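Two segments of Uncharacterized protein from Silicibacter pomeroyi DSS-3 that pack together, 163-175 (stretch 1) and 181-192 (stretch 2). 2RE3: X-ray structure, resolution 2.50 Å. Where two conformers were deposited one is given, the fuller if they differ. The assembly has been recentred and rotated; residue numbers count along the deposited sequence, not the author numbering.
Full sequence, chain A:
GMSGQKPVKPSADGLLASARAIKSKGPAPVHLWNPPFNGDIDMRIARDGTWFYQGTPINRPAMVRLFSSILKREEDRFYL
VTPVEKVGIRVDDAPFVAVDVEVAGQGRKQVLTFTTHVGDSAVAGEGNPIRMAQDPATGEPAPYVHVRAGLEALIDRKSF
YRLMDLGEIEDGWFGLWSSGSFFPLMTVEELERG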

# COMPACT_ATOMS: atom_id res chain seq x y z
N LEU A 163 -14.32 -1.88 -8.65
CA LEU A 163 -14.90 -2.26 -7.36
C LEU A 163 -16.31 -1.70 -7.15
O LEU A 163 -17.17 -2.36 -6.61
CB LEU A 163 -14.00 -1.83 -6.21
CG LEU A 163 -12.68 -2.57 -5.96
CD1 LEU A 163 -12.05 -2.09 -4.64
CD2 LEU A 163 -12.87 -4.09 -5.95
N MSE A 164 -16.59 -0.48 -7.59
CA MSE A 164 -17.95 0.03 -7.49
C MSE A 164 -18.94 -0.96 -8.07
O MSE A 164 -20.03 -1.12 -7.53
CB MSE A 164 -18.10 1.37 -8.22
CG MSE A 164 -17.27 2.50 -7.63
SE MSE A 164 -17.92 3.01 -5.90
CE MSE A 164 -19.69 3.51 -6.64
N ASP A 165 -18.58 -1.63 -9.15
CA ASP A 165 -19.47 -2.56 -9.83
C ASP A 165 -19.57 -3.92 -9.12
O ASP A 165 -20.31 -4.80 -9.56
CB ASP A 165 -19.00 -2.77 -11.27
CG ASP A 165 -19.07 -1.51 -12.11
OD1 ASP A 165 -20.06 -0.79 -11.97
OD2 ASP A 165 -18.16 -1.26 -12.94
N LEU A 166 -18.82 -4.10 -8.04
CA LEU A 166 -18.83 -5.33 -7.27
C LEU A 166 -19.24 -5.04 -5.85
O LEU A 166 -19.10 -5.89 -4.97
CB LEU A 166 -17.45 -6.01 -7.32
CG LEU A 166 -17.08 -6.53 -8.72
CD1 LEU A 166 -15.66 -7.05 -8.77
CD2 LEU A 166 -18.06 -7.61 -9.17
N GLY A 167 -19.79 -3.86 -5.63
CA GLY A 167 -20.20 -3.43 -4.30
C GLY A 167 -21.57 -3.92 -3.90
O GLY A 167 -22.31 -4.48 -4.69
N GLU A 168 -21.89 -3.72 -2.64
CA GLU A 168 -23.11 -4.27 -2.06
C GLU A 168 -23.52 -3.36 -0.91
O GLU A 168 -22.68 -2.60 -0.38
CB GLU A 168 -22.86 -5.69 -1.54
CG GLU A 168 -24.10 -6.42 -1.04
CD GLU A 168 -25.16 -6.48 -2.13
OE1 GLU A 168 -25.09 -7.37 -3.00
OE2 GLU A 168 -26.05 -5.62 -2.13
N ILE A 169 -24.81 -3.42 -0.55
CA ILE A 169 -25.36 -2.69 0.60
C ILE A 169 -25.70 -3.63 1.74
O ILE A 169 -26.42 -4.63 1.56
CB ILE A 169 -26.60 -1.88 0.19
CG1 ILE A 169 -26.17 -0.67 -0.64
CG2 ILE A 169 -27.44 -1.45 1.41
CD1 ILE A 169 -27.28 -0.07 -1.43
N GLU A 170 -25.17 -3.31 2.92
CA GLU A 170 -25.52 -3.99 4.17
C GLU A 170 -25.67 -2.95 5.26
O GLU A 170 -24.75 -2.15 5.48
CB GLU A 170 -24.43 -4.98 4.59
CG GLU A 170 -23.99 -5.95 3.51
CD GLU A 170 -25.04 -6.99 3.14
OE1 GLU A 170 -26.07 -7.08 3.86
OE2 GLU A 170 -24.84 -7.70 2.13
N ASP A 171 -26.84 -2.95 5.90
CA ASP A 171 -27.15 -2.14 7.09
C ASP A 171 -26.69 -0.71 6.96
O ASP A 171 -26.02 -0.20 7.84
CB ASP A 171 -26.58 -2.81 8.34
CG ASP A 171 -27.02 -4.28 8.45
OD1 ASP A 171 -28.22 -4.55 8.23
OD2 ASP A 171 -26.17 -5.16 8.70
N GLY A 172 -27.05 -0.07 5.85
CA GLY A 172 -26.92 1.37 5.69
C GLY A 172 -25.71 1.83 4.93
O GLY A 172 -25.57 3.03 4.64
N TRP A 173 -24.82 0.89 4.61
CA TRP A 173 -23.52 1.21 4.06
C TRP A 173 -23.34 0.51 2.73
O TRP A 173 -23.69 -0.66 2.59
CB TRP A 173 -22.38 0.77 5.01
CG TRP A 173 -22.33 1.54 6.29
CD1 TRP A 173 -23.00 1.26 7.43
CD2 TRP A 173 -21.60 2.75 6.53
NE1 TRP A 173 -22.74 2.21 8.38
CE2 TRP A 173 -21.88 3.14 7.85
CE3 TRP A 173 -20.76 3.55 5.76
CZ2 TRP A 173 -21.34 4.30 8.43
CZ3 TRP A 173 -20.20 4.70 6.33
CH2 TRP A 173 -20.49 5.06 7.66
N PHE A 174 -22.77 1.24 1.77
CA PHE A 174 -22.29 0.66 0.53
C PHE A 174 -20.86 0.20 0.74
O PHE A 174 -20.07 0.93 1.28
CB PHE A 174 -22.34 1.68 -0.59
CG PHE A 174 -21.75 1.19 -1.86
CD1 PHE A 174 -22.52 0.49 -2.77
CD2 PHE A 174 -20.41 1.40 -2.13
CE1 PHE A 174 -21.97 -0.01 -3.93
CE2 PHE A 174 -19.85 0.93 -3.29
CZ PHE A 174 -20.64 0.22 -4.21
N GLY A 175 -20.53 -0.99 0.30
CA GLY A 175 -19.16 -1.50 0.50
C GLY A 175 -18.86 -2.78 -0.25
O GLY A 175 -19.56 -3.14 -1.22
N SER A 181 -15.99 -11.27 4.78
CA SER A 181 -16.08 -10.08 5.63
C SER A 181 -16.57 -8.89 4.81
O SER A 181 -16.36 -8.83 3.60
CB SER A 181 -14.72 -9.76 6.25
OG SER A 181 -14.35 -10.70 7.24
N PHE A 182 -17.23 -7.95 5.46
CA PHE A 182 -17.83 -6.82 4.77
C PHE A 182 -17.16 -5.51 5.14
O PHE A 182 -17.09 -5.13 6.31
CB PHE A 182 -19.31 -6.72 5.09
CG PHE A 182 -19.99 -5.60 4.37
CD1 PHE A 182 -20.24 -5.70 3.01
CD2 PHE A 182 -20.29 -4.42 5.03
CE1 PHE A 182 -20.79 -4.68 2.34
CE2 PHE A 182 -20.89 -3.38 4.35
CZ PHE A 182 -21.14 -3.50 3.01
N PHE A 183 -16.72 -4.77 4.13
CA PHE A 183 -15.99 -3.53 4.34
C PHE A 183 -16.76 -2.32 3.85
O PHE A 183 -16.90 -2.09 2.64
CB PHE A 183 -14.65 -3.65 3.67
CG PHE A 183 -13.88 -4.83 4.15
CD1 PHE A 183 -13.17 -4.77 5.34
CD2 PHE A 183 -13.93 -6.04 3.46
CE1 PHE A 183 -12.51 -5.89 5.83
CE2 PHE A 183 -13.24 -7.17 3.94
CZ PHE A 183 -12.53 -7.09 5.10
N PRO A 184 -17.29 -1.55 4.79
CA PRO A 184 -18.00 -0.36 4.42
C PRO A 184 -17.08 0.65 3.80
O PRO A 184 -15.93 0.81 4.23
CB PRO A 184 -18.56 0.16 5.74
CG PRO A 184 -18.49 -0.98 6.70
CD PRO A 184 -17.28 -1.75 6.25
N LEU A 185 -17.63 1.35 2.82
CA LEU A 185 -16.93 2.34 2.05
C LEU A 185 -17.57 3.73 2.13
O LEU A 185 -16.88 4.74 2.02
CB LEU A 185 -16.89 1.90 0.58
CG LEU A 185 -15.86 0.89 0.09
CD1 LEU A 185 -15.86 0.89 -1.44
CD2 LEU A 185 -14.48 1.18 0.65
N MSE A 186 -18.90 3.80 2.26
CA MSE A 186 -19.62 5.08 2.32
C MSE A 186 -21.08 4.77 2.65
O MSE A 186 -21.54 3.66 2.48
CB MSE A 186 -19.48 5.83 0.99
CG MSE A 186 -20.58 5.50 -0.05
SE MSE A 186 -20.15 5.84 -1.93
CE MSE A 186 -18.65 4.60 -2.00
N THR A 187 -21.82 5.78 3.12
CA THR A 187 -23.22 5.59 3.49
C THR A 187 -24.05 5.40 2.23
O THR A 187 -23.63 5.78 1.13
CB THR A 187 -23.79 6.79 4.30
OG1 THR A 187 -23.93 7.95 3.47
CG2 THR A 187 -22.92 7.12 5.52
N VAL A 188 -25.22 4.79 2.38
CA VAL A 188 -26.17 4.67 1.27
C VAL A 188 -26.47 6.06 0.69
O VAL A 188 -26.36 6.26 -0.52
CB VAL A 188 -27.46 3.91 1.70
CG1 VAL A 188 -28.60 4.16 0.74
CG2 VAL A 188 -27.17 2.43 1.80
N GLU A 189 -26.86 6.98 1.57
CA GLU A 189 -27.03 8.41 1.25
C GLU A 189 -25.96 8.92 0.29
O GLU A 189 -26.26 9.56 -0.72
CB GLU A 189 -26.96 9.21 2.56
CG GLU A 189 -26.44 10.65 2.46
CD GLU A 189 -27.48 11.59 1.94
OE1 GLU A 189 -28.64 11.44 2.36
OE2 GLU A 189 -27.14 12.48 1.14
N GLU A 190 -24.71 8.62 0.63
CA GLU A 190 -23.53 9.03 -0.14
C GLU A 190 -23.53 8.36 -1.52
O GLU A 190 -23.42 9.05 -2.55
CB GLU A 190 -22.22 8.74 0.60
CG GLU A 190 -21.66 9.93 1.45
CD GLU A 190 -20.84 9.50 2.70
OE1 GLU A 190 -20.35 8.34 2.79
OE2 GLU A 190 -20.69 10.35 3.60
N LEU A 191 -23.67 7.03 -1.54
CA LEU A 191 -23.75 6.32 -2.82
C LEU A 191 -24.83 6.95 -3.74
O LEU A 191 -24.59 7.14 -4.94
CB LEU A 191 -24.02 4.82 -2.62
CG LEU A 191 -24.35 4.00 -3.88
CD1 LEU A 191 -23.10 3.63 -4.68
CD2 LEU A 191 -25.13 2.76 -3.51
N GLU A 192 -25.99 7.27 -3.16
CA GLU A 192 -27.12 7.85 -3.90
C GLU A 192 -26.80 9.22 -4.50
O GLU A 192 -27.43 9.63 -5.47
CB GLU A 192 -28.37 7.94 -2.99
CG GLU A 192 -28.95 6.57 -2.58
CD GLU A 192 -30.12 6.66 -1.59
OE1 GLU A 192 -30.35 7.74 -1.00
OE2 GLU A 192 -30.81 5.63 -1.42

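How do the two backbones hold together? Stretch 1 folds into a hairpin through a type I' turn from Glu170 to Trp173, and its second strand pairs antiparallel with stretch 2. Phe174 N donates to Met186 O at 2.8 Å, while Phe174 O accepts from both Leu185 N (2.9 Å) and Met186 N (3.3 Å). That doubled acceptance marks a beta bulge: the register slips by one residue between Phe174 and Gly175, which lies opposite Pro184. Val188 N donates to Gly172 O at 2.9 Å, and with the Phe174 N to Met186 O bond it flanks the Trp173-Thr187 pair, tying the turn to the first residue of the helix.

Where does the t rotamer of Phe174 place its ring? With chi1 at 175° and chi2 at 87°, its ring lies among the apolar side chains of Leu185, Met186 and Leu191. Leu191, itself t at chi1 and p at chi2, places CD1 over one ring face, 3.9 Å from the centroid of the Phe174 ring, a CH-pi contact; its CD2 comes within 3.5 Å of Phe174 CD1. The selenomethionine Met186 takes a p, t, p course that brings its CE to 3.7 Å from Phe174 CD2. Met164, also selenomethionine, curls through three m torsions, so that although its CA-to-CB bond points sideways, its CE ends 3.9 Å from Leu191 CD1.

How does Trp173 meet stretch 2 when its CA-to-CB bond points away? Its chi1 of -67° (m) and chi2 of 88° lay its indole against the backbone at Met186 and Thr187. Thr187 CG2 sits over one face, 4.0 Å from the centroid of the six-membered ring of Trp173. The p rotamer of Thr187 also lets OG1 cap the helix, accepting from Glu190 N at 3.0 Å; reciprocally, Glu190 OE1 accepts from Thr187 N at 3.0 Å. One threonine thus serves the indole with its methyl and the helix with its hydroxyl oxygen.

How does Phe182 reach across? Its CA-to-CB bond points toward stretch 1, and chi1 of -178° (t) extends the ring over the hairpin. Glu170, m at both chi1 and chi2, sets its CG 3.7 Å from the centroid of the Phe182 ring, so the aliphatic part of an acidic side chain covers one aromatic face. Gly175 permits the close backbone approach nearby: its CA lies 3.2 Å from Phe183 O, and a CB there would clash with that oxygen and crowd Phe182 CZ.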